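Local atomic coordinates of metallo-beta-lactamase (Simiduia agarivorans, PDB entry 6MFI), a protein that probably opens the beta-lactam ring of antibiotics by zinc-dependent hydrolysis, as expected of a metallo-beta-lactamase of subclass B3. Residues W33-D39 / M259-S264; D39-W43 / H253-S257; A211-S215 / Y278-I282. One frame throughout, in Å; residues are numbered along the deposited sequence. Where two conformers were deposited one is given.

Overall arrangement
Contacts 1 and 2 bring the N-terminal part of the chain against one late region, the turn 253-257 and helix 259-265, and they share Asp-39. Contact 3 joins the loop 211-215 to the next helix, 274-291. In character they differ. Contact 1, partly buried and farthest from the zinc ions, pairs apolar side chains with an arginine that binds main-chain carbonyls. Contact 2 lies at the surface by the metal site, where exposed tryptophans meet a serine and a zinc-binding histidine. Contact 3 is buried: a tyrosine and an isoleucine back the loop behind the metal ligands. Contacts 2 and 3 meet where His-253 CD2 lies 3.5 Å from Ser-213 OG.

Contact 1 of 3, residues W33-D39 / M259-S264; sequences WVDSCAD and MRQRLS
Arg-260 reaches out from helix 259-265 and meets Trp-33, Val-34 and Cys-37 one after another. Its CB lies in the plane of the Trp-33 indole, 3.8 Å from CZ3 at the ring's edge, and CG keeps to the same ring atom. With CG anti to the backbone N (chi1 -173°) and the chain extended as far as NE, CD is carried beside the Cys-37 carbonyl. NE then donates to Cys-37 O at 2.8 Å in a nearly straight bond (165°) that uses a lone pair in the carbonyl plane. NH2 makes a weak, bent bond of 3.0 Å to Val-34 O. The arginine thus meets one carbonyl in the last turn of helix 30-36 and one just past it, where the C-terminal end of the dipole would probably favour a cation. In the alpha-beta/beta-alpha fold of metallo-beta-lactamases this fastens the N-terminal helix to one about 220 residues later. Val-34 CG1 sits over the centre of the guanidinium, 3.6 Å from CZ, while CG2 packs on Leu-263 CB; a beta-branched residue serves both neighbours. The indole of Trp-33 lies between Met-259 CE on one face and CB of Cys-37, disulfide-bonded to Cys-62, on the other. Arg-260 NH1 donates to the oxygen of water 1 at 2.6 Å. That water donates to Asp-39 OD2, whose partner oxygen OD1 is hydrogen-bonded to Ser-255 OG.

Contact 2 of 3, residues D39-W43 / H253-S257; sequences DWDAW and HPSAS. With ZN (zinc ion), chain B.
Asp-39 and Ser-255 mark the closest approach of the two backbones, their CA atoms 5.8 Å apart. Neither segment has a strand: 39-43 is an irregular loop whose Trp-40 takes left-handed helical backbone angles, whereas 253-257 turns through a short 3-10 segment at 254-256, with Ala-256 N hydrogen-bonded to His-253 O. The second segment carries a ligand of the dinuclear zinc centre of the metallo-beta-lactamase fold, His-253, which with Asp-114 and His-115 forms the Asp-His-His site of subclass B3. Ser-255 joins the segments. Its OG donates to Asp-39 OD1 at 2.9 Å, arriving on the anti side of the carboxylate and 19° out of its plane, and also accepts from Trp-40 N at 2.9 Å. A small hydroxyl suits this place because it can donate and accept at once. With OG anti to the carbonyl carbon (chi1 -67°) and turned to these partners, CB sits over the face of the Trp-40 indole, 3.5 Å from the centroid of the six-membered ring, a CH-pi contact. The far rim of the same indole reaches His-253, CZ3 lying 3.8 Å from CB. Trp-43 comes from another direction, its ring inclined by 48° to the imidazole and its NE1 near the imidazole plane, 3.6 Å from CE1. One tryptophan thus touches the ligand's CB and the other its imidazole, which also pairs edge-to-face with the His-115 ring. His-253 NE2 binds zinc at 2.1 Å, and water 2 occupies another position on the same ion.

Contact 3 of 3, residues A211-S215 / Y278-I282; sequences ADSLS and YATGI
Tyr-278 directs its hydroxyl into the loop 211-215, where OH comes within 2.8 Å of Ser-213 O. This loop follows strand 206-210 of the second sheet in the metallo-beta-lactamase sandwich and runs close behind the zinc centre, while Tyr-278 and Ile-282 stand one turn apart on helix 274-291. Water 3 adds another link, hydrogen-bonded to Tyr-278 OH at 2.6 Å and donating to Ala-211 O. The phenol ring meets Asp-212 O at its edge, and CE2 rests 4.1 Å from Ala-211 CB. Tyrosine suits the site, having an apolar ring long enough to span the gap and a polar tip to meet main-chain oxygens in a buried setting. With CG anti to the backbone N (chi1 -179°), the ring heads straight for the loop. Beside it Ile-282 fills in: CG2 packs on Leu-214 CB at 3.8 Å, CD1 approaches Ser-213 O, and CG1 lies over a face of the tyrosine ring, towards its rim. Leu-214 also touches Leu-238 and Leu-241 of helix 228-242, so the loop is backed by two helices. Within the loop an Asx turn forms, in which Leu-214 N donates to Asp-212 OD2 at 3.3 Å from above the carboxylate plane. Beyond lie the zinc ligands: Ser-215 O is hydrogen-bonded to His-188 ND1, and the other carboxylate oxygen of the turn, Asp-212 OD1, to His-110 ND1.

Contact 1 of 3, residues W33-D39 / M259-S264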
loop_
_atom_site.group_PDB
_atom_site.type_symbol
_atom_site.label_atom_id
_atom_site.label_comp_id
_atom_site.label_asym_id
_atom_site.label_seq_id
_atom_site.Cartn_x
_atom_site.Cartn_y
_atom_site.Cartn_z
ATOM N N TRP A 33 13.939 -12.032 -6.514
ATOM C CA TRP A 33 13.617 -10.639 -6.219
ATOM C C TRP A 33 14.733 -9.966 -5.433
ATOM O O TRP A 33 15.086 -8.814 -5.711
ATOM C CB TRP A 33 12.297 -10.554 -5.454
ATOM C CG TRP A 33 11.719 -9.171 -5.420
ATOM C CD1 TRP A 33 10.773 -8.659 -6.258
ATOM C CD2 TRP A 33 12.054 -8.121 -4.503
ATOM N NE1 TRP A 33 10.495 -7.356 -5.920
ATOM C CE2 TRP A 33 11.268 -7.002 -4.846
ATOM C CE3 TRP A 33 12.938 -8.018 -3.426
ATOM C CZ2 TRP A 33 11.342 -5.797 -4.151
ATOM C CZ3 TRP A 33 13.010 -6.821 -2.737
ATOM C CH2 TRP A 33 12.217 -5.726 -3.103
ATOM N N VAL A 34 15.293 -10.663 -4.442
ATOM C CA VAL A 34 16.407 -10.104 -3.678
ATOM C C VAL A 34 17.609 -9.879 -4.584
ATOM O O VAL A 34 18.335 -8.886 -4.448
ATOM C CB VAL A 34 16.754 -11.019 -2.489
ATOM C CG1 VAL A 34 17.882 -10.419 -1.666
ATOM C CG2 VAL A 34 15.529 -11.248 -1.620
ATOM N N ASP A 35 17.834 -10.791 -5.534
ATOM C CA ASP A 35 18.935 -10.620 -6.474
ATOM C C ASP A 35 18.630 -9.545 -7.511
ATOM O O ASP A 35 19.557 -8.947 -8.071
ATOM C CB ASP A 35 19.248 -11.947 -7.166
ATOM C CG ASP A 35 19.694 -13.022 -6.193
ATOM O OD1 ASP A 35 20.312 -12.677 -5.163
ATOM O OD2 ASP A 35 19.428 -14.214 -6.460
ATOM N N SER A 36 17.351 -9.283 -7.779
ATOM C CA SER A 36 16.971 -8.328 -8.813
ATOM C C SER A 36 16.704 -6.933 -8.272
ATOM O O SER A 36 16.908 -5.949 -8.993
ATOM C CB SER A 36 15.725 -8.817 -9.557
ATOM O OG SER A 36 15.925 -10.110 -10.098
ATOM N N CYS A 37 16.250 -6.818 -7.026
ATOM C CA CYS A 37 15.859 -5.541 -6.447
ATOM C C CYS A 37 16.688 -5.246 -5.204
ATOM O O CYS A 37 17.033 -6.156 -4.443
ATOM C CB CYS A 37 14.366 -5.536 -6.099
ATOM S SG CYS A 37 13.281 -5.928 -7.496
ATOM N N ALA A 38 16.996 -3.969 -5.003
ATOM C CA ALA A 38 17.802 -3.509 -3.884
ATOM C C ALA A 38 16.929 -2.758 -2.882
ATOM O O ALA A 38 15.731 -2.548 -3.092
ATOM C CB ALA A 38 18.952 -2.629 -4.380
ATOM N N ASP A 39 17.549 -2.351 -1.778
ATOM C CA ASP A 39 16.845 -1.582 -0.761
ATOM C C ASP A 39 16.638 -0.150 -1.238
ATOM O O ASP A 39 17.571 0.488 -1.736
ATOM C CB ASP A 39 17.626 -1.598 0.553
ATOM C CG ASP A 39 17.265 -2.778 1.431
ATOM O OD1 ASP A 39 16.063 -3.111 1.518
ATOM O OD2 ASP A 39 18.180 -3.376 2.034
ATOM N N MET A 259 11.394 -5.592 3.922
ATOM C CA MET A 259 10.914 -6.756 3.183
ATOM C C MET A 259 12.057 -7.489 2.495
ATOM O O MET A 259 12.071 -8.724 2.449
ATOM C CB MET A 259 9.863 -6.332 2.158
ATOM C CG MET A 259 8.998 -7.472 1.651
ATOM S SD MET A 259 7.751 -6.906 0.482
ATOM C CE MET A 259 8.691 -6.939 -1.038
ATOM N N ARG A 260 13.020 -6.745 1.948
ATOM C CA ARG A 260 14.145 -7.385 1.274
ATOM C C ARG A 260 15.025 -8.141 2.262
ATOM O O ARG A 260 15.483 -9.252 1.968
ATOM C CB ARG A 260 14.968 -6.344 0.515
ATOM C CG ARG A 260 16.058 -6.948 -0.352
ATOM C CD ARG A 260 16.975 -5.881 -0.922
ATOM N NE ARG A 260 17.962 -6.450 -1.834
ATOM C CZ ARG A 260 19.102 -7.012 -1.444
ATOM N NH1 ARG A 260 19.405 -7.080 -0.155
ATOM N NH2 ARG A 260 19.941 -7.505 -2.345
ATOM N N GLN A 261 15.274 -7.558 3.436
ATOM C CA GLN A 261 16.079 -8.248 4.439
ATOM C C GLN A 261 15.359 -9.478 4.975
ATOM O O GLN A 261 15.980 -10.529 5.169
ATOM C CB GLN A 261 16.440 -7.293 5.576
ATOM C CG GLN A 261 17.215 -6.065 5.125
ATOM C CD GLN A 261 16.318 -4.871 4.862
ATOM O OE1 GLN A 261 15.540 -4.859 3.906
ATOM N NE2 GLN A 261 16.427 -3.852 5.708
ATOM N N ARG A 262 14.049 -9.373 5.211
ATOM C CA ARG A 262 13.291 -10.530 5.677
ATOM C C ARG A 262 13.270 -11.635 4.628
ATOM O O ARG A 262 13.284 -12.824 4.968
ATOM C CB ARG A 262 11.867 -10.114 6.045
ATOM C CG ARG A 262 11.772 -9.202 7.256
ATOM C CD ARG A 262 10.327 -8.835 7.553
ATOM N NE ARG A 262 9.755 -7.980 6.518
ATOM C CZ ARG A 262 8.455 -7.889 6.256
ATOM N NH1 ARG A 262 7.584 -8.606 6.953
ATOM N NH2 ARG A 262 8.025 -7.083 5.294
ATOM N N LEU A 263 13.233 -11.263 3.346
ATOM C CA LEU A 263 13.259 -12.265 2.285
ATOM C C LEU A 263 14.623 -12.939 2.192
ATOM O O LEU A 263 14.710 -14.152 1.965
ATOM C CB LEU A 263 12.892 -11.622 0.947
ATOM C CG LEU A 263 11.408 -11.378 0.665
ATOM C CD1 LEU A 263 11.227 -10.715 -0.692
ATOM C CD2 LEU A 263 10.625 -12.678 0.737
ATOM N N SER A 264 15.699 -12.172 2.372
ATOM C CA SER A 264 17.041 -12.723 2.218
ATOM C C SER A 264 17.504 -13.454 3.473
ATOM O O SER A 264 18.192 -14.477 3.379
ATOM C CB SER A 264 18.024 -11.606 1.868
ATOM O OG SER A 264 19.327 -11.910 2.333
HETATM O O HOH W 1 18.434 -6.260 2.099
#

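Contact 2 of 3, residues D39-W43 / H253-S257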
loop_
_atom_site.group_PDB
_atom_site.type_symbol
_atom_site.label_atom_id
_atom_site.label_comp_id
_atom_site.label_asym_id
_atom_site.label_seq_id
_atom_site.Cartn_x
_atom_site.Cartn_y
_atom_site.Cartn_z
ATOM N N ASP A 39 17.549 -2.351 -1.778
ATOM C CA ASP A 39 16.845 -1.582 -0.761
ATOM C C ASP A 39 16.638 -0.150 -1.238
ATOM O O ASP A 39 17.571 0.488 -1.736
ATOM C CB ASP A 39 17.626 -1.598 0.553
ATOM C CG ASP A 39 17.265 -2.778 1.431
ATOM O OD1 ASP A 39 16.063 -3.111 1.518
ATOM O OD2 ASP A 39 18.180 -3.376 2.034
ATOM N N TRP A 40 15.413 0.351 -1.079
ATOM C CA TRP A 40 15.045 1.702 -1.499
ATOM C C TRP A 40 15.370 1.921 -2.975
ATOM O O TRP A 40 16.007 2.904 -3.363
ATOM C CB TRP A 40 15.729 2.753 -0.623
ATOM C CG TRP A 40 15.375 2.650 0.827
ATOM C CD1 TRP A 40 16.213 2.327 1.855
ATOM C CD2 TRP A 40 14.092 2.892 1.418
ATOM N NE1 TRP A 40 15.530 2.342 3.046
ATOM C CE2 TRP A 40 14.226 2.687 2.806
ATOM C CE3 TRP A 40 12.842 3.256 0.907
ATOM C CZ2 TRP A 40 13.158 2.834 3.688
ATOM C CZ3 TRP A 40 11.784 3.402 1.785
ATOM C CH2 TRP A 40 11.948 3.191 3.160
ATOM N N ASP A 41 14.925 0.981 -3.803
ATOM C CA ASP A 41 15.214 1.030 -5.226
ATOM C C ASP A 41 14.365 2.101 -5.909
ATOM O O ASP A 41 13.484 2.721 -5.305
ATOM C CB ASP A 41 14.968 -0.335 -5.865
ATOM C CG ASP A 41 16.085 -0.752 -6.798
ATOM O OD1 ASP A 41 16.712 0.138 -7.410
ATOM O OD2 ASP A 41 16.334 -1.970 -6.921
ATOM N N ALA A 42 14.643 2.315 -7.194
ATOM C CA ALA A 42 13.879 3.279 -7.973
ATOM C C ALA A 42 12.419 2.850 -8.065
ATOM O O ALA A 42 12.098 1.660 -8.101
ATOM C CB ALA A 42 14.476 3.428 -9.372
ATOM N N TRP A 43 11.528 3.844 -8.099
ATOM C CA TRP A 43 10.096 3.558 -8.087
ATOM C C TRP A 43 9.666 2.800 -9.336
ATOM O O TRP A 43 8.813 1.908 -9.267
ATOM C CB TRP A 43 9.303 4.858 -7.957
ATOM C CG TRP A 43 9.430 5.523 -6.622
ATOM C CD1 TRP A 43 9.924 4.974 -5.475
ATOM C CD2 TRP A 43 9.057 6.866 -6.296
ATOM N NE1 TRP A 43 9.881 5.894 -4.454
ATOM C CE2 TRP A 43 9.353 7.063 -4.933
ATOM C CE3 TRP A 43 8.504 7.923 -7.025
ATOM C CZ2 TRP A 43 9.112 8.273 -4.283
ATOM C CZ3 TRP A 43 8.264 9.122 -6.379
ATOM C CH2 TRP A 43 8.568 9.288 -5.023
ATOM N N HIS A 253 6.233 1.003 0.267
ATOM C CA HIS A 253 7.666 1.003 0.032
ATOM C C HIS A 253 8.236 -0.230 0.713
ATOM O O HIS A 253 8.243 -0.290 1.951
ATOM C CB HIS A 253 8.314 2.271 0.582
ATOM C CG HIS A 253 7.848 3.525 -0.090
ATOM N ND1 HIS A 253 8.382 3.976 -1.277
ATOM C CD2 HIS A 253 6.895 4.422 0.258
ATOM C CE1 HIS A 253 7.780 5.097 -1.631
ATOM N NE2 HIS A 253 6.873 5.390 -0.716
ATOM N N PRO A 254 8.702 -1.234 -0.035
ATOM C CA PRO A 254 9.083 -2.509 0.599
ATOM C C PRO A 254 10.139 -2.371 1.679
ATOM O O PRO A 254 10.093 -3.107 2.672
ATOM C CB PRO A 254 9.592 -3.345 -0.583
ATOM C CG PRO A 254 8.898 -2.764 -1.775
ATOM C CD PRO A 254 8.804 -1.292 -1.503
ATOM N N SER A 255 11.087 -1.445 1.527
ATOM C CA SER A 255 12.130 -1.285 2.530
ATOM C C SER A 255 11.623 -0.650 3.819
ATOM O O SER A 255 12.363 -0.630 4.807
ATOM C CB SER A 255 13.281 -0.457 1.960
ATOM O OG SER A 255 13.948 -1.154 0.921
ATOM N N ALA A 256 10.389 -0.135 3.836
ATOM C CA ALA A 256 9.838 0.415 5.070
ATOM C C ALA A 256 9.654 -0.663 6.130
ATOM O O ALA A 256 9.766 -0.379 7.328
ATOM C CB ALA A 256 8.510 1.120 4.792
ATOM N N SER A 257 9.369 -1.898 5.714
ATOM C CA SER A 257 9.242 -3.026 6.629
ATOM C C SER A 257 10.398 -4.010 6.492
ATOM O O SER A 257 10.297 -5.149 6.958
ATOM C CB SER A 257 7.908 -3.741 6.411
ATOM O OG SER A 257 7.687 -4.008 5.036
HETATM ZN ZN ZN B . 5.370 6.658 -1.441
HETATM O O HOH W 2 4.939 8.580 -1.186
#

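Contact 3 of 3, residues A211-S215 / Y278-I282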
loop_
_atom_site.group_PDB
_atom_site.type_symbol
_atom_site.label_atom_id
_atom_site.label_comp_id
_atom_site.label_asym_id
_atom_site.label_seq_id
_atom_site.Cartn_x
_atom_site.Cartn_y
_atom_site.Cartn_z
ATOM N N ALA A 211 0.210 -2.148 5.731
ATOM C CA ALA A 211 0.237 -0.890 6.463
ATOM C C ALA A 211 0.771 0.236 5.586
ATOM O O ALA A 211 1.763 0.071 4.872
ATOM C CB ALA A 211 1.095 -1.022 7.722
ATOM N N ASP A 212 0.106 1.388 5.656
ATOM C CA ASP A 212 0.485 2.540 4.853
ATOM C C ASP A 212 1.867 3.051 5.267
ATOM O O ASP A 212 2.411 2.687 6.312
ATOM C CB ASP A 212 -0.562 3.646 4.990
ATOM C CG ASP A 212 -0.330 4.796 4.028
ATOM O OD1 ASP A 212 -0.509 4.596 2.809
ATOM O OD2 ASP A 212 0.037 5.897 4.491
ATOM N N SER A 213 2.437 3.907 4.413
ATOM C CA SER A 213 3.755 4.474 4.681
ATOM C C SER A 213 3.790 5.175 6.034
ATOM O O SER A 213 4.733 4.995 6.813
ATOM C CB SER A 213 4.150 5.434 3.559
ATOM O OG SER A 213 4.131 4.775 2.304
ATOM N N LEU A 214 2.772 5.982 6.327
ATOM C CA LEU A 214 2.594 6.639 7.619
ATOM C C LEU A 214 3.747 7.572 7.977
ATOM O O LEU A 214 3.799 8.075 9.105
ATOM C CB LEU A 214 2.396 5.608 8.739
ATOM C CG LEU A 214 1.134 4.748 8.644
ATOM C CD1 LEU A 214 0.953 3.938 9.906
ATOM C CD2 LEU A 214 -0.087 5.606 8.395
ATOM N N SER A 215 4.667 7.827 7.045
ATOM C CA SER A 215 5.858 8.609 7.343
ATOM C C SER A 215 5.500 10.083 7.524
ATOM O O SER A 215 4.740 10.640 6.727
ATOM C CB SER A 215 6.888 8.463 6.226
ATOM O OG SER A 215 6.298 8.728 4.966
ATOM N N TYR A 278 6.214 -1.657 13.869
ATOM C CA TYR A 278 6.189 -0.662 12.801
ATOM C C TYR A 278 5.500 0.619 13.255
ATOM O O TYR A 278 5.998 1.723 13.011
ATOM C CB TYR A 278 5.499 -1.238 11.565
ATOM C CG TYR A 278 5.453 -0.286 10.390
ATOM C CD1 TYR A 278 6.567 -0.093 9.584
ATOM C CD2 TYR A 278 4.295 0.418 10.085
ATOM C CE1 TYR A 278 6.530 0.775 8.509
ATOM C CE2 TYR A 278 4.249 1.289 9.012
ATOM C CZ TYR A 278 5.369 1.462 8.228
ATOM O OH TYR A 278 5.329 2.327 7.158
ATOM N N ALA A 279 4.349 0.489 13.919
ATOM C CA ALA A 279 3.620 1.672 14.368
ATOM C C ALA A 279 4.394 2.424 15.443
ATOM O O ALA A 279 4.360 3.660 15.489
ATOM C CB ALA A 279 2.236 1.274 14.879
ATOM N N THR A 280 5.093 1.698 16.319
ATOM C CA THR A 280 5.918 2.357 17.327
ATOM C C THR A 280 7.080 3.101 16.682
ATOM O O THR A 280 7.478 4.173 17.153
ATOM C CB THR A 280 6.431 1.333 18.340
ATOM O OG1 THR A 280 5.332 0.552 18.828
ATOM C CG2 THR A 280 7.105 2.031 19.513
ATOM N N GLY A 281 7.634 2.552 15.599
ATOM C CA GLY A 281 8.678 3.259 14.878
ATOM C C GLY A 281 8.166 4.517 14.203
ATOM O O GLY A 281 8.879 5.522 14.120
ATOM N N ILE A 282 6.926 4.482 13.712
ATOM C CA ILE A 282 6.326 5.675 13.126
ATOM C C ILE A 282 6.070 6.723 14.202
ATOM O O ILE A 282 6.311 7.919 13.993
ATOM C CB ILE A 282 5.035 5.311 12.371
ATOM C CG1 ILE A 282 5.333 4.331 11.235
ATOM C CG2 ILE A 282 4.363 6.563 11.836
ATOM C CD1 ILE A 282 6.176 4.917 10.125
HETATM O O HOH W 3 4.441 1.484 4.840
#